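Local coordinates for protein dimethylsulfoniopropionate lyase (Roseovarius nubinhibens, PDB 4B29) that probably cleaves dimethylsulfoniopropionate, releasing dimethyl sulfide, as a zinc-binding lyase of the cupin family, at residues A[28-33]-A[86-91]; A[116-119]-A[125-128]; A[165-170]-A[182-187]. One frame throughout, in Å; residues are numbered along the deposited sequence. Where two conformers were deposited one is given.

Contact 1: residues A[28-33]-A[86-91]; sequences LTHLLE and RDALVA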
ATOM      1  N   LEU A  28      -5.287  14.303  -4.818  1.00 13.98           N
ATOM      2  CA  LEU A  28      -5.826  12.920  -4.700  1.00 13.45           C
ATOM      3  C   LEU A  28      -6.463  12.467  -5.983  1.00 13.86           C
ATOM      4  O   LEU A  28      -6.419  11.279  -6.318  1.00 12.55           O
ATOM      5  CB  LEU A  28      -6.809  12.784  -3.535  1.00 13.30           C
ATOM      6  CG  LEU A  28      -6.136  13.073  -2.162  1.00 18.55           C
ATOM      7  CD1 LEU A  28      -7.020  12.697  -1.043  1.00 24.48           C
ATOM      8  CD2 LEU A  28      -4.769  12.497  -1.971  1.00 28.67           C
ATOM      9  N   THR A  29      -7.078  13.394  -6.733  1.00 13.13           N
ATOM     10  CA  THR A  29      -7.656  13.034  -8.024  1.00 14.18           C
ATOM     11  C   THR A  29      -6.553  12.660  -9.025  1.00 14.84           C
ATOM     12  O   THR A  29      -6.688  11.709  -9.777  1.00 15.05           O
ATOM     13  CB  THR A  29      -8.586  14.165  -8.540  1.00 15.36           C
ATOM     14  OG1 THR A  29      -9.625  14.315  -7.562  1.00 16.84           O
ATOM     15  CG2 THR A  29      -9.196  13.779  -9.898  1.00 18.35           C
ATOM     16  N   HIS A  30      -5.433  13.405  -8.978  1.00 13.87           N
ATOM     17  CA  HIS A  30      -4.322  13.104  -9.852  1.00 15.50           C
ATOM     18  C   HIS A  30      -3.740  11.719  -9.453  1.00 13.94           C
ATOM     19  O   HIS A  30      -3.409  10.906 -10.345  1.00 14.34           O
ATOM     20  CB  HIS A  30      -3.266  14.210  -9.756  1.00 16.55           C
ATOM     21  CG  HIS A  30      -1.999  13.870 -10.478  1.00 22.09           C
ATOM     22  ND1 HIS A  30      -1.893  13.920 -11.856  1.00 27.49           N
ATOM     23  CD2 HIS A  30      -0.789  13.459 -10.015  1.00 25.82           C
ATOM     24  CE1 HIS A  30      -0.662  13.564 -12.210  1.00 28.45           C
ATOM     25  NE2 HIS A  30       0.021  13.271 -11.115  1.00 25.25           N
ATOM     26  N   LEU A  31      -3.679  11.476  -8.151  1.00 13.75           N
ATOM     27  CA  LEU A  31      -3.172  10.182  -7.636  1.00 12.06           C
ATOM     28  C   LEU A  31      -4.112   9.072  -8.112  1.00 13.05           C
ATOM     29  O   LEU A  31      -3.635   7.998  -8.542  1.00 12.20           O
ATOM     30  CB  LEU A  31      -3.082  10.184  -6.130  1.00 12.36           C
ATOM     31  CG  LEU A  31      -2.863   8.813  -5.450  1.00 12.16           C
ATOM     32  CD1 LEU A  31      -1.582   8.107  -6.014  1.00 14.39           C
ATOM     33  CD2 LEU A  31      -2.754   8.910  -3.961  1.00 12.14           C
ATOM     34  N   LEU A  32      -5.435   9.279  -8.030  1.00 12.62           N
ATOM     35  CA  LEU A  32      -6.327   8.214  -8.492  1.00 12.81           C
ATOM     36  C   LEU A  32      -6.139   7.888  -9.957  1.00 13.26           C
ATOM     37  O   LEU A  32      -6.196   6.728 -10.361  1.00 13.27           O
ATOM     38  CB  LEU A  32      -7.805   8.587  -8.177  1.00 12.66           C
ATOM     39  CG  LEU A  32      -8.794   7.437  -8.407  1.00 14.85           C
ATOM     40  CD1 LEU A  32      -8.608   6.332  -7.360  1.00 13.96           C
ATOM     41  CD2 LEU A  32     -10.268   8.026  -8.347  1.00 14.66           C
ATOM     42  N   GLU A  33      -5.915   8.923 -10.792  1.00 12.52           N
ATOM     43  CA  GLU A  33      -5.675   8.703 -12.205  0.50 13.46           C
ATOM     44  C   GLU A  33      -4.400   7.856 -12.405  1.00 12.58           C
ATOM     45  O   GLU A  33      -4.384   6.975 -13.244  1.00 13.69           O
ATOM     46  CB  GLU A  33      -5.545  10.053 -12.937  0.50 15.06           C
ATOM     47  CG  GLU A  33      -6.850  10.850 -12.983  0.50 17.40           C
ATOM     48  CD  GLU A  33      -6.651  12.347 -13.333  0.50 25.27           C
ATOM     49  OE1 GLU A  33      -5.506  12.785 -13.548  0.50 26.26           O
ATOM     50  OE2 GLU A  33      -7.656  13.094 -13.365  0.50 28.69           O
ATOM     51  N   ARG A  86       4.787   7.035  -8.246  1.00 12.16           N
ATOM     52  CA  ARG A  86       5.543   7.368  -7.060  1.00 12.25           C
ATOM     53  C   ARG A  86       5.412   8.885  -6.762  1.00 12.55           C
ATOM     54  O   ARG A  86       5.224   9.287  -5.619  1.00 13.20           O
ATOM     55  CB  ARG A  86       7.058   7.061  -7.239  1.00 12.16           C
ATOM     56  CG  ARG A  86       7.829   7.356  -5.970  1.00 13.19           C
ATOM     57  CD  ARG A  86       9.364   7.401  -6.287  1.00 16.57           C
ATOM     58  NE  ARG A  86       9.651   8.515  -7.181  1.00 15.71           N
ATOM     59  CZ  ARG A  86      10.883   8.787  -7.634  1.00 21.36           C
ATOM     60  NH1 ARG A  86      11.887   7.996  -7.289  1.00 19.87           N
ATOM     61  NH2 ARG A  86      11.111   9.823  -8.449  1.00 19.33           N
ATOM     62  N   ASP A  87       5.614   9.698  -7.798  1.00 14.16           N
ATOM     63  CA  ASP A  87       5.595  11.173  -7.579  1.00 15.68           C
ATOM     64  C   ASP A  87       4.201  11.638  -7.179  1.00 15.71           C
ATOM     65  O   ASP A  87       4.060  12.560  -6.331  1.00 15.19           O
ATOM     66  CB  ASP A  87       6.104  11.903  -8.830  1.00 16.38           C
ATOM     67  CG  ASP A  87       7.603  11.646  -9.084  1.00 20.35           C
ATOM     68  OD1 ASP A  87       8.279  10.984  -8.237  1.00 19.99           O
ATOM     69  OD2 ASP A  87       8.083  12.132 -10.141  1.00 20.82           O
ATOM     70  N   ALA A  88       3.177  10.990  -7.740  1.00 15.26           N
ATOM     71  CA  ALA A  88       1.792  11.323  -7.329  1.00 14.29           C
ATOM     72  C   ALA A  88       1.546  10.983  -5.864  1.00 14.58           C
ATOM     73  O   ALA A  88       0.822  11.701  -5.163  1.00 14.87           O
ATOM     74  CB  ALA A  88       0.788  10.629  -8.230  1.00 14.81           C
ATOM     75  N   LEU A  89       2.146   9.878  -5.375  1.00 13.17           N
ATOM     76  CA  LEU A  89       1.985   9.477  -4.009  1.00 14.03           C
ATOM     77  C   LEU A  89       2.697  10.456  -3.089  1.00 14.63           C
ATOM     78  O   LEU A  89       2.182  10.810  -2.040  1.00 14.06           O
ATOM     79  CB  LEU A  89       2.521   8.043  -3.793  1.00 13.03           C
ATOM     80  CG  LEU A  89       1.524   7.018  -4.365  1.00 12.16           C
ATOM     81  CD1 LEU A  89       2.221   5.614  -4.548  1.00 11.30           C
ATOM     82  CD2 LEU A  89       0.345   6.857  -3.363  1.00 13.67           C
ATOM     83  N   VAL A  90       3.913  10.860  -3.481  1.00 15.34           N
ATOM     84  CA  VAL A  90       4.654  11.832  -2.656  1.00 16.37           C
ATOM     85  C   VAL A  90       3.836  13.165  -2.584  1.00 16.05           C
ATOM     86  O   VAL A  90       3.694  13.721  -1.492  1.00 16.57           O
ATOM     87  CB  VAL A  90       6.082  12.044  -3.198  1.00 17.47           C
ATOM     88  CG1 VAL A  90       6.750  13.228  -2.472  1.00 17.56           C
ATOM     89  CG2 VAL A  90       6.923  10.763  -2.950  1.00 18.06           C
ATOM     90  N   ALA A  91       3.275  13.594  -3.705  1.00 16.06           N
ATOM     91  CA  ALA A  91       2.495  14.858  -3.748  1.00 16.64           C
ATOM     92  C   ALA A  91       1.201  14.742  -2.934  1.00 17.53           C
ATOM     93  O   ALA A  91       0.732  15.744  -2.360  1.00 17.45           O
ATOM     94  CB  ALA A  91       2.188  15.266  -5.183  1.00 16.15           C
TER
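L31 and A88 mark the point where two helices run side by side. Their CA atoms lie 5.1 Å apart. The methyl of A88 points at the other helix and meets two residues there. It sits over the backbone of L31, A88 CB lying 4.0 Å from L31 CA. H30 brings the CD2 and NE2 side of its imidazole to the same methyl, with H30 CD2 3.7 Å from A88 CB. The ring comes in obliquely, and its residue is exposed.

The second apolar meeting is between leucines. L31 CD1 lies 3.5 Å from L89 CD2, and L31 CD2 follows at 3.8 Å from L89 CD2. The two side chains cross at a slant. L89 starts out pointing away from helix 24-41. Its CG stands anti to its own carbonyl carbon (chi1 -76°), and from there the branch carrying CD2 swings back to L31. No hydrogen bond joins the two segments, so the contact rests on apolar packing.

Other residues close the inner side. F118 touches both L31 and L89, and L120 touches L31, so strand 115-122 packs against the leucine pair. On helix 83-92, R86 grips its neighbour D87 side-on: NE and NH2 both reach D87 OD1, with R86 NE 3.0 Å from D87 OD1. The carboxylate oxygen lies in the guanidinium plane. D87 OD2 bonds Q83 one turn earlier on the same helix, while R86 NH1 ties the helix to the carbonyl of G76.

The axes of segments 28-33 and 86-91 approach to 8.9 Å, at 156° between their directions. A small alanine at the crossing suits this spacing. This is an antiparallel helix pair laid against a beta-sheet, in the helical N-terminal part of a cupin-type lyase.

Contact 2: residues A[116-119]-A[125-128]; sequences GWFE and GHFL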
ATOM      1  N   GLY A 116       3.785   3.834   7.381  1.00 14.87           N
ATOM      2  CA  GLY A 116       2.344   4.102   7.582  1.00 13.83           C
ATOM      3  C   GLY A 116       1.603   3.604   6.347  1.00 13.64           C
ATOM      4  O   GLY A 116       2.210   3.159   5.376  1.00 13.73           O
ATOM      5  N   TRP A 117       0.284   3.678   6.385  1.00 12.46           N
ATOM      6  CA  TRP A 117      -0.494   3.263   5.222  1.00 12.00           C
ATOM      7  C   TRP A 117      -1.750   4.124   5.124  1.00 12.42           C
ATOM      8  O   TRP A 117      -2.144   4.782   6.105  1.00 13.11           O
ATOM      9  CB  TRP A 117      -0.911   1.774   5.342  1.00 13.58           C
ATOM     10  CG  TRP A 117      -1.869   1.453   6.443  1.00 13.58           C
ATOM     11  CD1 TRP A 117      -1.587   1.303   7.761  1.00 17.10           C
ATOM     12  CD2 TRP A 117      -3.288   1.237   6.302  1.00 13.84           C
ATOM     13  NE1 TRP A 117      -2.749   0.983   8.468  1.00 20.10           N
ATOM     14  CE2 TRP A 117      -3.800   0.946   7.589  1.00 16.84           C
ATOM     15  CE3 TRP A 117      -4.157   1.254   5.208  1.00 13.55           C
ATOM     16  CZ2 TRP A 117      -5.167   0.663   7.819  1.00 18.06           C
ATOM     17  CZ3 TRP A 117      -5.521   0.986   5.433  1.00 18.03           C
ATOM     18  CH2 TRP A 117      -5.997   0.690   6.735  1.00 16.99           C
ATOM     19  N   PHE A 118      -2.399   4.066   3.963  1.00 12.45           N
ATOM     20  CA  PHE A 118      -3.690   4.726   3.868  1.00 11.36           C
ATOM     21  C   PHE A 118      -4.542   3.992   2.840  1.00 12.12           C
ATOM     22  O   PHE A 118      -4.037   3.185   2.035  1.00 11.35           O
ATOM     23  CB  PHE A 118      -3.537   6.212   3.512  1.00 11.66           C
ATOM     24  CG  PHE A 118      -2.989   6.502   2.114  1.00 12.24           C
ATOM     25  CD1 PHE A 118      -3.822   6.644   0.986  1.00 11.47           C
ATOM     26  CD2 PHE A 118      -1.618   6.679   1.940  1.00 11.04           C
ATOM     27  CE1 PHE A 118      -3.286   6.984  -0.293  1.00 13.18           C
ATOM     28  CE2 PHE A 118      -1.089   7.030   0.679  1.00 12.88           C
ATOM     29  CZ  PHE A 118      -1.890   7.152  -0.451  1.00 12.67           C
ATOM     30  N   GLU A 119      -5.845   4.286   2.841  1.00 11.30           N
ATOM     31  CA  GLU A 119      -6.753   3.615   1.893  1.00 11.65           C
ATOM     32  C   GLU A 119      -7.111   4.616   0.812  1.00 12.10           C
ATOM     33  O   GLU A 119      -7.764   5.636   1.079  1.00 13.77           O
ATOM     34  CB  GLU A 119      -8.014   3.148   2.655  1.00 12.28           C
ATOM     35  CG  GLU A 119      -9.004   2.323   1.796  1.00 11.46           C
ATOM     36  CD  GLU A 119     -10.193   1.824   2.641  1.00 17.20           C
ATOM     37  OE1 GLU A 119     -10.181   1.923   3.892  1.00 22.35           O
ATOM     38  OE2 GLU A 119     -11.240   1.583   2.020  1.00 17.06           O
ATOM     39  N   GLY A 125     -12.146   4.665   1.743  1.00 11.72           N
ATOM     40  CA  GLY A 125     -11.083   5.294   0.959  1.00 12.16           C
ATOM     41  C   GLY A 125     -11.270   6.802   0.844  1.00 13.37           C
ATOM     42  O   GLY A 125     -12.326   7.379   1.211  1.00 13.30           O
ATOM     43  N   HIS A 126     -10.261   7.479   0.313  1.00 10.62           N
ATOM     44  CA  HIS A 126     -10.479   8.855  -0.136  1.00 11.64           C
ATOM     45  C   HIS A 126     -11.441   8.898  -1.326  1.00 11.26           C
ATOM     46  O   HIS A 126     -12.063   9.955  -1.579  1.00 12.46           O
ATOM     47  CB  HIS A 126      -9.121   9.474  -0.505  1.00 12.00           C
ATOM     48  CG  HIS A 126      -8.342   9.830   0.707  1.00 12.61           C
ATOM     49  ND1 HIS A 126      -8.595  10.989   1.418  1.00 15.51           N
ATOM     50  CD2 HIS A 126      -7.431   9.135   1.425  1.00 13.83           C
ATOM     51  CE1 HIS A 126      -7.829  11.011   2.495  1.00 17.67           C
ATOM     52  NE2 HIS A 126      -7.115   9.898   2.523  1.00 16.77           N
ATOM     53  N   PHE A 127     -11.579   7.779  -2.046  1.00 10.61           N
ATOM     54  CA  PHE A 127     -12.663   7.628  -2.983  1.00 11.16           C
ATOM     55  C   PHE A 127     -13.423   6.395  -2.560  1.00 12.51           C
ATOM     56  O   PHE A 127     -12.833   5.388  -2.192  1.00 11.88           O
ATOM     57  CB  PHE A 127     -12.112   7.429  -4.389  1.00 11.79           C
ATOM     58  CG  PHE A 127     -11.340   8.644  -4.855  1.00 12.77           C
ATOM     59  CD1 PHE A 127      -9.976   8.759  -4.569  1.00 12.55           C
ATOM     60  CD2 PHE A 127     -11.992   9.659  -5.538  1.00 14.02           C
ATOM     61  CE1 PHE A 127      -9.265   9.928  -4.966  1.00 16.24           C
ATOM     62  CE2 PHE A 127     -11.280  10.820  -5.972  1.00 14.66           C
ATOM     63  CZ  PHE A 127      -9.932  10.934  -5.680  1.00 14.98           C
ATOM     64  N   LEU A 128     -14.749   6.525  -2.504  1.00 11.05           N
ATOM     65  CA  LEU A 128     -15.588   5.423  -1.994  1.00 10.43           C
ATOM     66  C   LEU A 128     -16.012   4.489  -3.104  1.00 10.71           C
ATOM     67  O   LEU A 128     -16.411   4.911  -4.218  1.00 12.04           O
ATOM     68  CB  LEU A 128     -16.868   6.003  -1.312  1.00 10.37           C
ATOM     69  CG  LEU A 128     -16.640   6.957  -0.134  1.00 13.75           C
ATOM     70  CD1 LEU A 128     -18.027   7.349   0.485  1.00 17.85           C
ATOM     71  CD2 LEU A 128     -15.661   6.404   1.009  1.00 13.92           C
TER
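E119 lays its aliphatic stem over the backbone of G125. E119 CG is 3.7 Å from G125 CA, and the carboxylate carries on past the glycine nitrogen. CG stands anti to the backbone N (chi1 -175°) and the chain stays extended beyond it. That stretches the acid alongside the start of segment 125-128. E119 OE2 comes close to G125 N, but the angle is too poor for a hydrogen bond. The acid is held elsewhere: OE1 bonds S124 and forms a salt bridge with R99. Both partners would steady the charge of this buried acid.

The direct polar link is made by backbone. H126 N donates to E119 O at 3.2 Å, with an N-H...O angle of 148°. The donor sits 25° off the carbonyl plane. The same oxygen receives a CA-H...O contact from G125, with G125 CA 3.3 Å from E119 O. The imidazole also leans on this carbonyl, H126 CD2 lying 3.5 Å from E119 O.

H126 has CG anti to its carbonyl carbon, and the end of the ring comes nearer to the strand than its base. Its CD2 meets F118 loosely and obliquely, 4.4 Å from F118 CD1. H126 NE2 is hydrogen-bonded to the backbone N of E97, which fixes the ring from its NE2 side. F118 packs edge-to-face with W98 and also rests on L31 of helix 24-41. L28 of that helix touches H126, so the helix covers the face on which both rings lie.

A further backbone bond joins F127 to L120, and the sheet continues from there. Strands 115-122 and 127-128 are parallel neighbours joined by a short connection, near the margin of the mixed sheet of a cupin fold.

Contact 3: residues A[165-170]-A[182-187]; sequences FHLRNA and FHPANA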
ATOM      1  N   PHE A 165       9.935 -10.195   0.473  1.00 11.45           N
ATOM      2  CA  PHE A 165       8.578 -10.646   0.830  1.00 11.05           C
ATOM      3  C   PHE A 165       8.539 -12.103   1.223  1.00 11.01           C
ATOM      4  O   PHE A 165       9.031 -12.959   0.477  1.00 12.49           O
ATOM      5  CB  PHE A 165       7.649 -10.419  -0.356  1.00 10.13           C
ATOM      6  CG  PHE A 165       7.233  -8.980  -0.501  1.00 11.38           C
ATOM      7  CD1 PHE A 165       8.116  -7.999  -1.033  1.00 13.02           C
ATOM      8  CD2 PHE A 165       5.971  -8.591  -0.013  1.00 13.93           C
ATOM      9  CE1 PHE A 165       7.734  -6.652  -1.154  1.00 12.76           C
ATOM     10  CE2 PHE A 165       5.551  -7.229  -0.146  1.00 14.08           C
ATOM     11  CZ  PHE A 165       6.418  -6.279  -0.711  1.00 13.85           C
ATOM     12  N   HIS A 166       7.959 -12.359   2.407  1.00 10.86           N
ATOM     13  CA  HIS A 166       7.817 -13.690   2.988  1.00 11.01           C
ATOM     14  C   HIS A 166       6.354 -14.112   2.954  1.00 11.18           C
ATOM     15  O   HIS A 166       5.462 -13.255   3.180  1.00 12.34           O
ATOM     16  CB  HIS A 166       8.227 -13.665   4.468  1.00 11.55           C
ATOM     17  CG  HIS A 166       9.585 -13.072   4.711  1.00 14.33           C
ATOM     18  ND1 HIS A 166      10.751 -13.775   4.442  1.00 18.03           N
ATOM     19  CD2 HIS A 166       9.964 -11.867   5.197  1.00 16.84           C
ATOM     20  CE1 HIS A 166      11.795 -13.011   4.749  1.00 18.90           C
ATOM     21  NE2 HIS A 166      11.346 -11.855   5.221  1.00 21.23           N
ATOM     22  N   LEU A 167       6.119 -15.381   2.672  1.00 10.40           N
ATOM     23  CA  LEU A 167       4.725 -15.911   2.685  1.00 10.78           C
ATOM     24  C   LEU A 167       4.755 -17.341   3.134  1.00 11.41           C
ATOM     25  O   LEU A 167       5.538 -18.136   2.615  1.00 11.33           O
ATOM     26  CB  LEU A 167       4.148 -15.816   1.244  1.00 10.86           C
ATOM     27  CG  LEU A 167       2.766 -16.421   0.980  1.00 10.73           C
ATOM     28  CD1 LEU A 167       1.672 -15.725   1.846  1.00 12.33           C
ATOM     29  CD2 LEU A 167       2.418 -16.359  -0.527  1.00 12.55           C
ATOM     30  N   ARG A 168       3.887 -17.719   4.077  1.00 10.83           N
ATOM     31  CA  ARG A 168       3.893 -19.104   4.525  1.00 13.26           C
ATOM     32  C   ARG A 168       3.626 -20.037   3.346  1.00 13.36           C
ATOM     33  O   ARG A 168       2.802 -19.743   2.458  1.00 13.76           O
ATOM     34  CB  ARG A 168       2.883 -19.316   5.648  1.00 14.34           C
ATOM     35  CG  ARG A 168       3.332 -18.662   7.012  1.00 19.91           C
ATOM     36  CD  ARG A 168       4.721 -19.146   7.655  1.00 22.24           C
ATOM     37  NE  ARG A 168       4.746 -20.578   7.848  1.00 27.16           N
ATOM     38  CZ  ARG A 168       4.266 -21.248   8.915  1.00 31.89           C
ATOM     39  NH1 ARG A 168       3.707 -20.600   9.927  1.00 34.32           N
ATOM     40  NH2 ARG A 168       4.342 -22.592   8.965  1.00 31.16           N
ATOM     41  N   ASN A 169       4.357 -21.162   3.326  1.00 14.07           N
ATOM     42  CA  ASN A 169       4.156 -22.187   2.309  1.00 15.13           C
ATOM     43  C   ASN A 169       4.523 -21.683   0.899  1.00 14.32           C
ATOM     44  O   ASN A 169       4.042 -22.207  -0.080  1.00 16.11           O
ATOM     45  CB  ASN A 169       2.698 -22.705   2.367  1.00 16.41           C
ATOM     46  CG  ASN A 169       2.438 -23.891   1.451  1.00 22.50           C
ATOM     47  OD1 ASN A 169       3.226 -24.845   1.375  1.00 28.54           O
ATOM     48  ND2 ASN A 169       1.316 -23.835   0.750  1.00 27.18           N
ATOM     49  N   ALA A 170       5.390 -20.672   0.813  1.00 13.01           N
ATOM     50  CA  ALA A 170       5.802 -20.158  -0.497  1.00 12.50           C
ATOM     51  C   ALA A 170       7.232 -19.626  -0.405  1.00 11.56           C
ATOM     52  O   ALA A 170       7.753 -19.381   0.691  1.00 11.61           O
ATOM     53  CB  ALA A 170       4.813 -19.026  -0.969  1.00 13.04           C
ATOM     54  N   PHE A 182       0.654 -12.241  -4.948  1.00 10.32           N
ATOM     55  CA  PHE A 182      -0.683 -12.596  -4.421  1.00  9.81           C
ATOM     56  C   PHE A 182      -0.556 -13.219  -3.024  1.00 11.12           C
ATOM     57  O   PHE A 182       0.297 -14.126  -2.810  1.00 11.24           O
ATOM     58  CB  PHE A 182      -1.274 -13.623  -5.361  1.00 10.02           C
ATOM     59  CG  PHE A 182      -2.568 -14.224  -4.887  1.00 10.59           C
ATOM     60  CD1 PHE A 182      -3.708 -13.435  -4.820  1.00 12.56           C
ATOM     61  CD2 PHE A 182      -2.649 -15.566  -4.595  1.00 12.62           C
ATOM     62  CE1 PHE A 182      -4.933 -13.985  -4.430  1.00 13.51           C
ATOM     63  CE2 PHE A 182      -3.914 -16.147  -4.199  1.00 13.66           C
ATOM     64  CZ  PHE A 182      -5.032 -15.340  -4.122  1.00 13.22           C
ATOM     65  N   HIS A 183      -1.377 -12.763  -2.081  1.00  8.93           N
ATOM     66  CA  HIS A 183      -1.453 -13.395  -0.758  1.00  8.99           C
ATOM     67  C   HIS A 183      -2.809 -14.052  -0.601  1.00 10.44           C
ATOM     68  O   HIS A 183      -3.823 -13.370  -0.557  1.00 10.20           O
ATOM     69  CB  HIS A 183      -1.298 -12.358   0.353  1.00 10.53           C
ATOM     70  CG  HIS A 183       0.090 -11.772   0.420  1.00 11.13           C
ATOM     71  ND1 HIS A 183       0.336 -10.507   0.914  1.00 11.03           N
ATOM     72  CD2 HIS A 183       1.280 -12.250  -0.016  1.00 12.20           C
ATOM     73  CE1 HIS A 183       1.642 -10.261   0.840  1.00 13.94           C
ATOM     74  NE2 HIS A 183       2.235 -11.308   0.298  1.00 12.09           N
ATOM     75  N   PRO A 184      -2.849 -15.384  -0.570  1.00 10.22           N
ATOM     76  CA  PRO A 184      -4.136 -16.055  -0.454  1.00 11.05           C
ATOM     77  C   PRO A 184      -4.744 -15.806   0.925  1.00 10.90           C
ATOM     78  O   PRO A 184      -4.056 -15.430   1.889  1.00 10.90           O
ATOM     79  CB  PRO A 184      -3.824 -17.561  -0.599  1.00 12.24           C
ATOM     80  CG  PRO A 184      -2.373 -17.634  -0.960  1.00 14.37           C
ATOM     81  CD  PRO A 184      -1.686 -16.292  -0.736  1.00 11.62           C
ATOM     82  N   ALA A 185      -6.065 -16.027   0.993  1.00 10.91           N
ATOM     83  CA  ALA A 185      -6.767 -15.806   2.253  1.00 11.13           C
ATOM     84  C   ALA A 185      -6.118 -16.477   3.449  1.00 10.38           C
ATOM     85  O   ALA A 185      -5.769 -17.689   3.395  1.00 11.44           O
ATOM     86  CB  ALA A 185      -8.232 -16.343   2.106  1.00 10.54           C
ATOM     87  N   ASN A 186      -5.985 -15.722   4.541  1.00 10.68           N
ATOM     88  CA  ASN A 186      -5.503 -16.222   5.857  1.00 12.58           C
ATOM     89  C   ASN A 186      -4.007 -16.671   5.837  1.00 13.10           C
ATOM     90  O   ASN A 186      -3.510 -17.114   6.885  1.00 14.10           O
ATOM     91  CB  ASN A 186      -6.338 -17.428   6.358  1.00 13.51           C
ATOM     92  CG  ASN A 186      -7.788 -17.065   6.694  1.00 18.01           C
ATOM     93  OD1 ASN A 186      -8.765 -17.807   6.317  1.00 22.99           O
ATOM     94  ND2 ASN A 186      -7.935 -16.004   7.432  1.00 15.18           N
ATOM     95  N   ALA A 187      -3.312 -16.547   4.698  1.00 12.09           N
ATOM     96  CA  ALA A 187      -1.911 -17.018   4.685  1.00 12.74           C
ATOM     97  C   ALA A 187      -1.009 -15.954   5.340  1.00 12.36           C
ATOM     98  O   ALA A 187      -1.005 -14.804   4.884  1.00 12.67           O
ATOM     99  CB  ALA A 187      -1.446 -17.301   3.238  1.00 12.05           C
TER
HETATM  100  O   HOH W   1       4.885 -12.166   0.651  1.00 11.23           O
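L167, third residue of segment 165-170, carries the packing against H183, P184 and A187. Ahead of it, F165 directs its side chain at segment 182-187, yet its main partner is the ring of Y156, met edge-to-face. H166 follows and turns its side chain away, where NE2 hydrogen-bonds T192 OG1. Its carbonyl works inward. A water bridges H166 O, over a weak bond of 2.8 Å from the water, to H183 NE2, 2.8 Å from the same water. That water also lies at the edge of the F165 ring, in its plane.

In L167, CG stands anti to the backbone N (chi1 175°), which sends the two methyls across to the other segment. CD1 takes one pair of partners: L167 CD1 is 3.8 Å from A187 CB and 4.0 Å from H183 CD2. The leucine and the imidazole slide past each other in opposite directions, and the methyl meets the ring obliquely. CD2 takes the other pair: L167 CD2 is 3.8 Å from F182 O and 4.1 Å from P184 CD. This methyl meets the CD corner of the proline ring end-on.

From L167 the chain bends in a type II turn to A170, with a weak closing bond from A170 N to L167 O. R168 contributes a backbone bond to P188. The partner segment bends in the same way: P184 to A187 is also a type II turn, and A187 N bonds P184 O at 3.1 Å. This turn brings A187 CB back to L167.

Beyond the contact, H183 ND1 bonds OE1 of E154, and its ring stacks on H189. E154, H189 and H150 bind the zinc ion, so H183 is a second-shell residue, consistent with a role in positioning E154 and H189. The contact thus joins strands 163-167 and 180-183 beside the metal site of a cupin barrel.

How the contacts relate
From the N terminus, contact 1 closes first. It brings helix 24-41 to helix 83-92, with 52 residues, many of them helical, between segments 28-33 and 86-91. Contact 2 comes next and links strands 115-122 and 127-128; five residues separate its segments. Contact 3 follows, joining strands 163-167 and 180-183, with eleven residues between segments 165-170 and 182-187. The three are in series; none nests or crosses. Contacts 1 and 2 touch: L28 and L32 pack on H126 and F127, and L89 meets F118. The helices are thereby laid on the sheet. Contact 3 lies on the opposite side of the chain's centre, near the zinc, but contacts 2 and 3 reach the same mixed sheet.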